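PDB 4R2F: extracellular solute-binding protein family 1 from Arthrobacter chlorophenolicus, which binds the beta-1,3-linked disaccharide laminaribiose and probably delivers such sugars to an ABC transporter as its extracellular solute-binding component. Local coordinates for residues A[41-47]-A[71-77]; A[95-101]-A[310-316]; A[161-165]-A[267-273]; A[176-180]-A[240-244]. One frame throughout, in Å; residues are numbered along the deposited sequence.

Contact 1 of 4, residues A[41-47]-A[71-77]; sequences KFWDMPW and TYQIIQW. With BGC (beta-D-glucopyranose), chain B; BGC (beta-D-glucopyranose), chain C.
Phe42 and Gln73 meet backbone to backbone in the middle of two parallel strands, which form, with helix 50-61 between them in the chain, a beta-alpha-beta unit. Four main-chain hydrogen bonds run along the pair: Phe42 N to Thr71 O, Gln73 N to Phe42 O, Asp44 N to Gln73 O and Ile75 N to Asp44 O. On the face turned to helix 50-61, Asp44 has CG anti to its N (chi1 -161°), which brings OD2 to the edge of the Tyr72 ring, 2.5 Å from Tyr72 OH. Tyr52 OH of that helix also bonds Asp44 OD2, and Asn53 OD1 bonds Tyr72 OH. On the other face the Trp43 indole lies flat against its neighbours: Ile75 CD1 sits 3.7 Å from the centroid of the six-membered ring of Trp43, and Gln73 CG covers the five-membered one.

Past the strands, Met45 folds back against Trp77. Its CB lies 3.6 Å from Trp77 CZ2, and its CG 3.8 Å from Trp77 CH2. The bend at chi2 sets SD 3.9 Å from Ile75 CB, in a distant Met-aromatic position above the Trp77 ring. CE then drops onto that face, 3.9 Å from the centroid of the six-membered ring of Trp77. Pro46 CD shares the face; the glucose of chain B covers the opposite one. The edge of Trp77 meets the face of Trp47 in a T-shaped pair, planes at 87°. The Trp77 indole is further fixed by its own N-H: NE1 reaches Pro46 O at 2.9 Å, approaching from above the carbonyl plane, 54° out of it.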
# COMPACT_ATOMS: atom_id res chain seq x y z
N LYS A 41 19.89 -6.80 12.84
CA LYS A 41 19.35 -5.52 12.38
C LYS A 41 18.00 -5.68 11.70
O LYS A 41 17.88 -6.37 10.69
CB LYS A 41 20.31 -4.85 11.41
CG LYS A 41 21.60 -4.41 12.08
CD LYS A 41 22.61 -3.96 11.04
CE LYS A 41 23.91 -3.57 11.72
NZ LYS A 41 24.90 -3.20 10.69
N PHE A 42 17.00 -5.00 12.26
CA PHE A 42 15.66 -4.95 11.70
C PHE A 42 15.40 -3.54 11.20
O PHE A 42 15.47 -2.57 11.95
CB PHE A 42 14.66 -5.32 12.77
CG PHE A 42 13.22 -5.26 12.32
CD1 PHE A 42 12.80 -5.95 11.20
CD2 PHE A 42 12.29 -4.57 13.07
CE1 PHE A 42 11.48 -5.90 10.82
CE2 PHE A 42 10.96 -4.54 12.71
CZ PHE A 42 10.55 -5.19 11.57
N TRP A 43 15.11 -3.43 9.90
CA TRP A 43 14.70 -2.17 9.31
C TRP A 43 13.20 -2.19 9.06
O TRP A 43 12.66 -3.15 8.51
CB TRP A 43 15.42 -1.94 7.98
CG TRP A 43 16.89 -1.61 8.09
CD1 TRP A 43 17.69 -1.66 9.20
CD2 TRP A 43 17.73 -1.18 7.02
NE1 TRP A 43 18.98 -1.29 8.88
CE2 TRP A 43 19.03 -0.98 7.55
CE3 TRP A 43 17.51 -0.93 5.65
CZ2 TRP A 43 20.12 -0.56 6.77
CZ3 TRP A 43 18.59 -0.50 4.87
CH2 TRP A 43 19.88 -0.32 5.44
N ASP A 44 12.55 -1.08 9.40
CA ASP A 44 11.10 -0.94 9.36
C ASP A 44 10.73 0.41 8.73
O ASP A 44 11.52 1.35 8.77
CB ASP A 44 10.56 -1.00 10.80
CG ASP A 44 9.04 -1.33 10.87
OD1 ASP A 44 8.51 -1.95 9.92
OD2 ASP A 44 8.41 -1.02 11.90
N MET A 45 9.52 0.51 8.18
CA MET A 45 9.11 1.72 7.48
C MET A 45 8.23 2.55 8.45
O MET A 45 7.76 2.04 9.48
CB MET A 45 8.31 1.36 6.22
CG MET A 45 9.00 0.40 5.24
SD MET A 45 10.71 0.76 4.81
CE MET A 45 10.45 2.22 3.84
N PRO A 46 7.93 3.80 8.08
CA PRO A 46 6.95 4.54 8.83
C PRO A 46 5.59 4.14 8.30
O PRO A 46 5.06 4.75 7.37
CB PRO A 46 7.29 6.02 8.53
CG PRO A 46 8.59 5.98 7.78
CD PRO A 46 8.56 4.66 7.07
N TRP A 47 5.07 3.04 8.83
CA TRP A 47 3.80 2.47 8.41
C TRP A 47 2.54 3.29 8.72
O TRP A 47 1.59 3.26 7.97
CB TRP A 47 3.68 1.02 8.85
CG TRP A 47 4.59 0.13 8.06
CD1 TRP A 47 5.75 -0.43 8.49
CD2 TRP A 47 4.44 -0.25 6.70
NE1 TRP A 47 6.32 -1.15 7.47
CE2 TRP A 47 5.53 -1.06 6.37
CE3 TRP A 47 3.47 0.01 5.73
CZ2 TRP A 47 5.68 -1.62 5.11
CZ3 TRP A 47 3.62 -0.55 4.48
CH2 TRP A 47 4.72 -1.35 4.18
N THR A 71 18.23 -4.83 16.74
CA THR A 71 18.18 -3.38 16.74
C THR A 71 17.09 -2.94 15.76
O THR A 71 16.84 -3.61 14.76
CB THR A 71 19.56 -2.77 16.42
OG1 THR A 71 19.98 -3.16 15.11
CG2 THR A 71 20.60 -3.24 17.44
N TYR A 72 16.45 -1.82 16.04
CA TYR A 72 15.39 -1.28 15.21
C TYR A 72 15.86 -0.02 14.53
O TYR A 72 16.41 0.87 15.15
CB TYR A 72 14.17 -0.97 16.07
CG TYR A 72 12.91 -0.51 15.35
CD1 TYR A 72 11.96 -1.43 14.91
CD2 TYR A 72 12.64 0.84 15.16
CE1 TYR A 72 10.80 -1.03 14.28
CE2 TYR A 72 11.48 1.25 14.53
CZ TYR A 72 10.55 0.30 14.10
OH TYR A 72 9.40 0.68 13.47
N GLN A 73 15.59 0.09 13.24
CA GLN A 73 15.95 1.28 12.49
C GLN A 73 14.87 1.62 11.48
O GLN A 73 14.40 0.73 10.77
CB GLN A 73 17.26 0.97 11.80
CG GLN A 73 17.54 1.77 10.57
CD GLN A 73 18.71 2.62 10.80
OE1 GLN A 73 18.59 3.70 11.38
NE2 GLN A 73 19.88 2.10 10.44
N ILE A 74 14.48 2.89 11.42
CA ILE A 74 13.44 3.36 10.51
C ILE A 74 14.04 3.83 9.19
O ILE A 74 14.95 4.64 9.19
CB ILE A 74 12.65 4.54 11.08
CG1 ILE A 74 11.96 4.15 12.38
CG2 ILE A 74 11.61 5.02 10.07
CD1 ILE A 74 11.48 5.36 13.19
N ILE A 75 13.52 3.31 8.09
CA ILE A 75 13.89 3.74 6.75
C ILE A 75 12.75 4.61 6.26
O ILE A 75 11.60 4.20 6.34
CB ILE A 75 14.07 2.51 5.82
CG1 ILE A 75 15.12 1.57 6.38
CG2 ILE A 75 14.42 2.97 4.41
CD1 ILE A 75 16.52 2.17 6.49
N GLN A 76 13.05 5.80 5.75
CA GLN A 76 12.00 6.71 5.26
C GLN A 76 11.43 6.22 3.92
O GLN A 76 12.09 5.52 3.17
CB GLN A 76 12.54 8.13 5.11
CG GLN A 76 13.02 8.78 6.42
CD GLN A 76 11.93 8.83 7.50
OE1 GLN A 76 12.17 8.46 8.65
NE2 GLN A 76 10.75 9.28 7.14
N TRP A 77 10.18 6.59 3.62
CA TRP A 77 9.59 6.19 2.37
C TRP A 77 10.26 6.82 1.15
O TRP A 77 10.35 6.16 0.10
CB TRP A 77 8.10 6.50 2.36
CG TRP A 77 7.29 5.50 3.08
CD1 TRP A 77 6.56 5.69 4.22
CD2 TRP A 77 7.14 4.13 2.72
NE1 TRP A 77 5.95 4.51 4.59
CE2 TRP A 77 6.29 3.54 3.69
CE3 TRP A 77 7.62 3.34 1.68
CZ2 TRP A 77 5.93 2.20 3.63
CZ3 TRP A 77 7.26 2.01 1.62
CH2 TRP A 77 6.43 1.45 2.59
C2 BGC B . 1.31 3.29 3.06
C3 BGC B . 2.45 3.03 2.06
C4 BGC B . 2.85 4.35 1.40
C5 BGC B . 3.16 5.43 2.48
C6 BGC B . 3.64 6.76 1.89
C1 BGC B . 1.70 4.43 4.02
O1 BGC B . 0.62 4.75 4.90
O2 BGC B . 1.01 2.08 3.77
O3 BGC B . 2.01 2.00 1.13
O4 BGC B . 4.01 4.24 0.55
O5 BGC B . 1.99 5.60 3.23
O6 BGC B . 2.69 7.24 0.93
C2 BGC C . 2.50 -0.18 0.31
C3 BGC C . 3.69 -1.03 -0.14
C4 BGC C . 4.35 -0.38 -1.35
C5 BGC C . 4.73 1.06 -1.03
C6 BGC C . 5.29 1.79 -2.26
C1 BGC C . 3.06 1.19 0.66
O2 BGC C . 1.85 -0.76 1.43
O3 BGC C . 3.26 -2.35 -0.46
O4 BGC C . 5.56 -1.07 -1.66
O5 BGC C . 3.59 1.77 -0.54
O6 BGC C . 4.32 1.90 -3.32

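Contact 2 of 4, residues A[95-101]-A[310-316]; sequences AVSTGGG and PNNIMMY. With BGC (beta-D-glucopyranose), chain C.
Ser97 and Met314 face each other as an antiparallel hydrogen-bonded pair, each N bonded to the other's O, and around them the two segments are packed closely. A third main-chain bond, Tyr316 N to Ala95 O, extends the ladder. On one side of it Val96 CG1 rests 3.6 Å from Ile313 CG2. On the other, the Tyr316 ring lies with its edge along the 95-97 backbone, Ala95 O and Ser97 N near its plane, and its hydroxyl donates to Ser97 OG at 2.8 Å. Ser97 OG, held between its own N and carbonyl carbon (chi1 87°), in turn donates its own proton to Thr98 O, also at 2.8 Å. A phenylalanine in place of Tyr316 would probably leave Ser97 OG without its donor and freer to turn away from Thr98 O.

Strand 306-316 runs against the parallel strands beside it, the reversed strand found in the type II solute-binding protein fold, and it comes back to this sheet some 200 residues after strand 96-97.

Beyond Thr98 the direct ladder stops and water takes over, although the region remains buried. Water 1 accepts from Gly99 N and lies 2.8 Å from Asn312 O; water 2 accepts from Asn312 N and lies 2.8 Å from Asn311 OD1. Here both segments turn to the sugar of chain C. Asn311 grips two neighbouring hydroxyls, its OD1 taking a bond from glucose O3 at 2.7 Å and its ND2 giving one to glucose O2 at 2.9 Å. From the glycine-rich loop facing it, Gly101 N points its hydrogen at glucose O4, 2.8 Å away and nearly straight at 163°.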
# COMPACT_ATOMS: atom_id res chain seq x y z
N ALA A 95 19.48 -7.54 8.55
CA ALA A 95 19.22 -8.98 8.57
C ALA A 95 17.76 -9.30 8.20
O ALA A 95 17.46 -10.31 7.55
CB ALA A 95 19.54 -9.55 9.95
N VAL A 96 16.86 -8.43 8.66
CA VAL A 96 15.43 -8.56 8.49
C VAL A 96 14.82 -7.20 8.22
O VAL A 96 15.27 -6.19 8.77
CB VAL A 96 14.76 -9.07 9.80
CG1 VAL A 96 13.28 -9.33 9.59
CG2 VAL A 96 15.46 -10.32 10.31
N SER A 97 13.77 -7.17 7.41
CA SER A 97 13.05 -5.94 7.17
C SER A 97 11.62 -6.10 6.72
O SER A 97 11.20 -7.16 6.21
CB SER A 97 13.81 -5.07 6.12
OG SER A 97 13.45 -5.39 4.79
N THR A 98 10.87 -5.03 6.92
CA THR A 98 9.68 -4.77 6.13
C THR A 98 10.12 -3.86 4.97
O THR A 98 11.31 -3.64 4.75
CB THR A 98 8.58 -4.09 6.95
OG1 THR A 98 9.02 -2.80 7.42
CG2 THR A 98 8.22 -4.94 8.11
N GLY A 99 9.18 -3.38 4.20
CA GLY A 99 9.53 -2.51 3.08
C GLY A 99 8.49 -2.63 2.01
O GLY A 99 7.31 -2.85 2.30
N GLY A 100 8.92 -2.49 0.77
CA GLY A 100 8.01 -2.52 -0.34
C GLY A 100 7.27 -3.84 -0.43
O GLY A 100 7.77 -4.88 -0.01
N GLY A 101 6.06 -3.78 -0.97
CA GLY A 101 5.21 -4.96 -1.12
C GLY A 101 5.84 -6.09 -1.91
O GLY A 101 5.54 -7.24 -1.65
N PRO A 310 0.14 -6.84 -0.61
CA PRO A 310 0.44 -7.96 0.26
C PRO A 310 1.76 -7.78 0.97
O PRO A 310 2.77 -8.38 0.60
CB PRO A 310 0.52 -9.13 -0.71
CG PRO A 310 1.08 -8.54 -1.95
CD PRO A 310 0.55 -7.12 -2.01
N ASN A 311 1.78 -6.94 2.00
CA ASN A 311 3.05 -6.64 2.65
C ASN A 311 3.59 -7.77 3.48
O ASN A 311 2.84 -8.59 4.02
CB ASN A 311 2.93 -5.37 3.49
CG ASN A 311 2.80 -4.14 2.62
OD1 ASN A 311 3.55 -3.97 1.66
ND2 ASN A 311 1.83 -3.28 2.92
N ASN A 312 4.90 -7.80 3.60
CA ASN A 312 5.60 -8.99 4.07
C ASN A 312 6.91 -8.64 4.77
O ASN A 312 7.46 -7.55 4.60
CB ASN A 312 5.87 -9.92 2.87
CG ASN A 312 6.52 -9.20 1.69
OD1 ASN A 312 5.83 -8.69 0.76
ND2 ASN A 312 7.83 -9.13 1.72
N ILE A 313 7.36 -9.57 5.61
CA ILE A 313 8.61 -9.47 6.31
C ILE A 313 9.57 -10.40 5.65
O ILE A 313 9.27 -11.58 5.42
CB ILE A 313 8.49 -9.89 7.80
CG1 ILE A 313 7.41 -9.05 8.49
CG2 ILE A 313 9.81 -9.71 8.55
CD1 ILE A 313 7.26 -9.35 9.97
N MET A 314 10.77 -9.87 5.43
CA MET A 314 11.78 -10.53 4.64
C MET A 314 13.09 -10.62 5.40
O MET A 314 13.41 -9.79 6.25
CB MET A 314 11.93 -9.83 3.26
CG MET A 314 12.49 -8.44 3.23
SD MET A 314 12.03 -7.54 1.74
CE MET A 314 10.47 -6.87 2.28
N MET A 315 13.80 -11.69 5.12
CA MET A 315 15.10 -11.95 5.73
C MET A 315 16.15 -11.88 4.62
O MET A 315 15.84 -12.16 3.46
CB MET A 315 15.09 -13.35 6.40
CG MET A 315 14.27 -13.51 7.66
SD MET A 315 14.39 -15.14 8.43
CE MET A 315 13.66 -16.10 7.14
N TYR A 316 17.39 -11.53 4.97
CA TYR A 316 18.48 -11.33 4.02
C TYR A 316 19.68 -12.22 4.33
O TYR A 316 19.89 -12.59 5.49
CB TYR A 316 18.97 -9.88 4.09
CG TYR A 316 17.92 -8.85 3.71
CD1 TYR A 316 16.96 -8.45 4.62
CD2 TYR A 316 17.91 -8.29 2.45
CE1 TYR A 316 16.00 -7.51 4.28
CE2 TYR A 316 16.96 -7.35 2.10
CZ TYR A 316 16.01 -6.95 3.01
OH TYR A 316 15.08 -5.98 2.65
C2 BGC C . 2.50 -0.18 0.31
C3 BGC C . 3.69 -1.03 -0.14
C4 BGC C . 4.35 -0.38 -1.35
C5 BGC C . 4.73 1.06 -1.03
C6 BGC C . 5.29 1.79 -2.26
C1 BGC C . 3.06 1.19 0.66
O2 BGC C . 1.85 -0.76 1.43
O3 BGC C . 3.26 -2.35 -0.46
O4 BGC C . 5.56 -1.07 -1.66
O5 BGC C . 3.59 1.77 -0.54
O6 BGC C . 4.32 1.90 -3.32
O HOH W 1 6.48 -4.92 4.63
O HOH W 2 5.87 -5.42 2.11

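Contact 3 of 4, residues A[161-165]-A[267-273]; sequences RKSLF and KDSKAAY
Arg161 and Ala272 share the one direct hydrogen bond here, Arg161 N to Ala272 O at 3.0 Å. Arg161 is also the N-cap of helix 162-168, and its O receives Leu164 N, so its backbone serves both the 267-273 loop and the first helical turn.

The charged end of Arg161 reaches along the loop. With CG anti to N (chi1 -176°) and a bend at chi3, the guanidinium comes to lie with one face against Ser269 OG, which stands over its centre, 3.1 Å from Arg161 CZ. That is contact across a face and no hydrogen bond; the N-H groups are used in salt bridges, NH1 with Asp286 and NH2 with Asp290. An alanine here would probably leave Asp286 and Asp290 without this cationic partner and uncover Ser269 OG on the side where the guanidinium lay.

Water supplies a second polar layer. One molecule lies between Arg161 NE and Ala271 O, though its modelled approach to NE is doubtfully short; another donates to Ser163 OG and is only weakly linked to Ser269 OG.

Among apolar contacts, Leu164 CB lies 3.9 Å from Ala272 CB, and Phe165 CZ touches Tyr273 CD1 at 3.8 Å, those two rings oblique with planes at 62°. Two carbons make van der Waals contact with backbone oxygens: Leu164 CD1 with Ser269 O at 3.5 Å, and Phe165 CE1, at the ring edge, with Ala272 O at 3.1 Å.

The 267-273 segment links helix 259-267 to strand 273-275. Leu186 of helix 176-188 packs on Phe165 and Ala272, and Tyr273 lies against strands 145-161 and 291-294, tying loop and helix start to the sheet in the lobe away from strands 40-44 and 70-74.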
# COMPACT_ATOMS: atom_id res chain seq x y z
N ARG A 161 -15.92 12.94 4.21
CA ARG A 161 -16.26 13.68 5.41
C ARG A 161 -17.72 14.11 5.27
O ARG A 161 -18.09 14.88 4.39
CB ARG A 161 -15.32 14.86 5.58
CG ARG A 161 -15.53 15.66 6.85
CD ARG A 161 -14.53 16.80 6.95
NE ARG A 161 -13.27 16.48 7.65
CZ ARG A 161 -13.11 16.39 8.98
NH1 ARG A 161 -11.92 16.14 9.51
NH2 ARG A 161 -14.14 16.53 9.80
N LYS A 162 -18.56 13.57 6.14
CA LYS A 162 -20.02 13.82 6.07
C LYS A 162 -20.40 15.30 6.06
O LYS A 162 -21.24 15.72 5.28
CB LYS A 162 -20.74 13.16 7.23
CG LYS A 162 -20.51 11.67 7.35
CD LYS A 162 -21.32 11.07 8.50
CE LYS A 162 -21.02 11.75 9.82
NZ LYS A 162 -21.16 10.79 10.93
N SER A 163 -19.75 16.09 6.91
CA SER A 163 -20.09 17.52 7.02
C SER A 163 -19.89 18.24 5.70
O SER A 163 -20.61 19.16 5.37
CB SER A 163 -19.27 18.19 8.13
OG SER A 163 -17.87 17.99 7.94
N LEU A 164 -18.91 17.81 4.92
CA LEU A 164 -18.59 18.52 3.69
C LEU A 164 -19.50 18.14 2.56
O LEU A 164 -19.74 18.94 1.65
CB LEU A 164 -17.12 18.30 3.29
CG LEU A 164 -16.14 18.97 4.26
CD1 LEU A 164 -14.70 18.72 3.87
CD2 LEU A 164 -16.41 20.47 4.30
N PHE A 165 -20.00 16.91 2.60
CA PHE A 165 -20.99 16.48 1.63
C PHE A 165 -22.32 17.16 1.94
O PHE A 165 -23.02 17.58 1.04
CB PHE A 165 -21.11 14.96 1.61
CG PHE A 165 -20.13 14.31 0.68
CD1 PHE A 165 -18.77 14.25 1.02
CD2 PHE A 165 -20.53 13.87 -0.57
CE1 PHE A 165 -17.86 13.70 0.14
CE2 PHE A 165 -19.62 13.33 -1.45
CZ PHE A 165 -18.28 13.23 -1.10
N LYS A 267 -7.48 16.09 8.23
CA LYS A 267 -7.71 16.53 9.60
C LYS A 267 -8.44 17.87 9.67
O LYS A 267 -9.35 18.04 10.45
CB LYS A 267 -6.38 16.65 10.35
CG LYS A 267 -6.56 16.87 11.85
CD LYS A 267 -5.26 17.28 12.52
CE LYS A 267 -5.55 17.67 13.96
NZ LYS A 267 -4.30 18.10 14.63
N ASP A 268 -8.08 18.81 8.80
CA ASP A 268 -8.58 20.18 8.85
C ASP A 268 -9.79 20.47 7.95
O ASP A 268 -10.06 21.62 7.66
CB ASP A 268 -7.42 21.14 8.57
CG ASP A 268 -6.24 20.93 9.53
OD1 ASP A 268 -6.46 20.52 10.68
OD2 ASP A 268 -5.08 21.14 9.14
N SER A 269 -10.52 19.44 7.52
CA SER A 269 -11.79 19.62 6.78
C SER A 269 -11.61 20.36 5.48
O SER A 269 -12.47 21.14 5.07
CB SER A 269 -12.89 20.27 7.65
OG SER A 269 -13.13 19.44 8.77
N LYS A 270 -10.49 20.09 4.82
CA LYS A 270 -10.25 20.58 3.47
C LYS A 270 -10.62 19.45 2.46
O LYS A 270 -11.21 19.72 1.42
CB LYS A 270 -8.80 21.05 3.33
CG LYS A 270 -8.66 22.48 2.84
CD LYS A 270 -9.14 22.63 1.41
CE LYS A 270 -9.15 24.10 1.00
NZ LYS A 270 -9.28 24.23 -0.47
N ALA A 271 -10.30 18.20 2.80
CA ALA A 271 -10.55 17.07 1.91
C ALA A 271 -11.94 16.53 2.16
O ALA A 271 -12.24 16.16 3.28
CB ALA A 271 -9.52 15.97 2.17
N ALA A 272 -12.77 16.44 1.13
CA ALA A 272 -14.11 15.87 1.28
C ALA A 272 -14.17 14.39 0.91
O ALA A 272 -15.02 13.68 1.41
CB ALA A 272 -15.13 16.63 0.44
N TYR A 273 -13.30 13.94 0.02
CA TYR A 273 -13.42 12.61 -0.55
C TYR A 273 -12.07 12.22 -1.13
O TYR A 273 -11.31 13.08 -1.55
CB TYR A 273 -14.53 12.61 -1.61
CG TYR A 273 -14.91 11.26 -2.21
CD1 TYR A 273 -15.82 10.43 -1.58
CD2 TYR A 273 -14.39 10.86 -3.42
CE1 TYR A 273 -16.19 9.20 -2.13
CE2 TYR A 273 -14.74 9.63 -3.99
CZ TYR A 273 -15.64 8.81 -3.34
OH TYR A 273 -16.01 7.62 -3.90
O HOH W 3 -11.46 16.64 5.91
O HOH W 4 -16.28 20.17 8.41

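Contact 4 of 4, residues A[176-180]-A[240-244]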
# COMPACT_ATOMS: atom_id res chain seq x y z
N TRP A 176 -17.97 6.90 -11.50
CA TRP A 176 -17.08 7.99 -11.94
C TRP A 176 -17.85 9.26 -12.28
O TRP A 176 -17.45 10.36 -11.92
CB TRP A 176 -16.21 7.56 -13.12
CG TRP A 176 -15.15 6.58 -12.74
CD1 TRP A 176 -15.07 5.88 -11.55
CD2 TRP A 176 -14.04 6.15 -13.52
NE1 TRP A 176 -13.96 5.09 -11.55
CE2 TRP A 176 -13.31 5.22 -12.74
CE3 TRP A 176 -13.56 6.48 -14.79
CZ2 TRP A 176 -12.15 4.61 -13.20
CZ3 TRP A 176 -12.40 5.88 -15.24
CH2 TRP A 176 -11.71 4.95 -14.44
N ALA A 177 -18.98 9.10 -12.97
CA ALA A 177 -19.81 10.23 -13.37
C ALA A 177 -20.33 10.95 -12.13
O ALA A 177 -20.31 12.16 -12.08
CB ALA A 177 -20.96 9.76 -14.26
N SER A 178 -20.79 10.21 -11.13
CA SER A 178 -21.25 10.85 -9.92
C SER A 178 -20.07 11.45 -9.10
O SER A 178 -20.23 12.48 -8.46
CB SER A 178 -22.16 9.92 -9.10
OG SER A 178 -21.49 8.76 -8.62
N LEU A 179 -18.87 10.86 -9.16
CA LEU A 179 -17.69 11.45 -8.49
C LEU A 179 -17.39 12.84 -9.05
O LEU A 179 -17.17 13.80 -8.29
CB LEU A 179 -16.46 10.52 -8.62
CG LEU A 179 -15.07 11.03 -8.24
CD1 LEU A 179 -15.06 11.61 -6.85
CD2 LEU A 179 -14.03 9.91 -8.36
N LEU A 180 -17.38 12.95 -10.37
CA LEU A 180 -17.15 14.23 -11.05
C LEU A 180 -18.19 15.29 -10.70
O LEU A 180 -17.83 16.41 -10.38
CB LEU A 180 -17.10 14.04 -12.57
CG LEU A 180 -16.79 15.28 -13.41
CD1 LEU A 180 -15.41 15.84 -13.10
CD2 LEU A 180 -16.92 14.95 -14.88
N PHE A 240 -9.96 10.25 -17.31
CA PHE A 240 -10.85 10.67 -16.25
C PHE A 240 -10.09 11.45 -15.17
O PHE A 240 -10.55 12.49 -14.70
CB PHE A 240 -11.58 9.48 -15.67
CG PHE A 240 -12.51 9.84 -14.57
CD1 PHE A 240 -13.65 10.59 -14.82
CD2 PHE A 240 -12.23 9.45 -13.26
CE1 PHE A 240 -14.51 10.95 -13.80
CE2 PHE A 240 -13.10 9.80 -12.23
CZ PHE A 240 -14.23 10.55 -12.50
N LEU A 241 -8.92 10.95 -14.80
CA LEU A 241 -8.06 11.65 -13.86
C LEU A 241 -7.69 13.05 -14.37
O LEU A 241 -7.78 14.03 -13.65
CB LEU A 241 -6.82 10.83 -13.57
CG LEU A 241 -7.13 9.60 -12.69
CD1 LEU A 241 -6.07 8.52 -12.78
CD2 LEU A 241 -7.35 10.02 -11.25
N LEU A 242 -7.30 13.14 -15.63
CA LEU A 242 -7.03 14.45 -16.25
C LEU A 242 -8.21 15.39 -16.20
O LEU A 242 -8.04 16.59 -16.00
CB LEU A 242 -6.58 14.27 -17.69
CG LEU A 242 -5.21 13.63 -17.85
CD1 LEU A 242 -5.00 13.23 -19.32
CD2 LEU A 242 -4.12 14.58 -17.38
N GLU A 243 -9.42 14.85 -16.34
CA GLU A 243 -10.62 15.64 -16.22
C GLU A 243 -10.83 16.09 -14.77
O GLU A 243 -11.27 17.20 -14.54
CB GLU A 243 -11.81 14.82 -16.69
CG GLU A 243 -12.99 15.65 -17.13
CD GLU A 243 -14.15 14.79 -17.59
OE1 GLU A 243 -15.23 15.34 -17.88
OE2 GLU A 243 -13.99 13.55 -17.65
N LEU A 244 -10.58 15.22 -13.80
CA LEU A 244 -10.62 15.65 -12.40
C LEU A 244 -9.61 16.79 -12.13
O LEU A 244 -9.93 17.76 -11.42
CB LEU A 244 -10.37 14.50 -11.46
CG LEU A 244 -11.39 13.38 -11.42
CD1 LEU A 244 -10.97 12.40 -10.35
CD2 LEU A 244 -12.79 13.91 -11.17
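The helical segments 176-180 and 240-244, parts of helices 176-188 and 232-246, run almost in the same direction, 12° apart, with their axes 11.3 Å from each other, a wide spacing that large side chains bridge. Trp176 and Phe240 do most of this. Their rings form an offset stack with planes 15° apart, the five-membered ring of Trp176 and the Phe240 ring having centroids 4.7 Å from one another. The overlap lies towards the rims: Trp176 CE3 is 3.5 Å from Phe240 CG, and Trp176 CB sits over the same phenyl face. Phe240 reaches across because its CG is anti to the backbone N (chi1 180°), which carries CZ to within 3.3 Å of Trp176 O.

Leucines close in round this ring. Leu179 CD2 comes in at its edge, 4.0 Å from Phe240 CE2, and Leu244 CG of the same helix as Phe240 covers the face turned from the tryptophan. The next residue, Leu180, uses its two methyls differently: CD1 meets Leu244 CD2 at 3.8 Å, and CD2 lies 3.5 Å from Glu243 OE1, crossing the extended Glu243 side chain at about a right angle. No hydrogen bond crosses between the segments, so the match rests on van der Waals and aromatic contacts.

Met212 of helix 204-215 touches both aromatic residues, making a third wall. The pair belongs to the helical layer outside the sheet in one lobe of the solute-binding protein fold, well away from the sugar.

How the contacts relate
Contacts 1 and 2 belong to the same sheet: strand 40-44 lies between 70-74 and 96-97, and Asp44 OD1 meets Thr98 OG1 where the two contacts touch. Both end at the glucose of chain C, so their chemistry passes from backbone ladders to aromatic, amide and glycine groups facing sugar. Contact 2 is almost wholly buried; contact 1 is only partly so. Contacts 3 and 4, both buried, sit across the chain's centre from contact 2, their centres about 35 and 36 Å from its own. They meet where Tyr273 packs on Leu179 of helix 176-188. Contact 3 mixes charge, water and apolar groups at a loop, whereas contact 4 joins helices mainly through apolar and aromatic side chains.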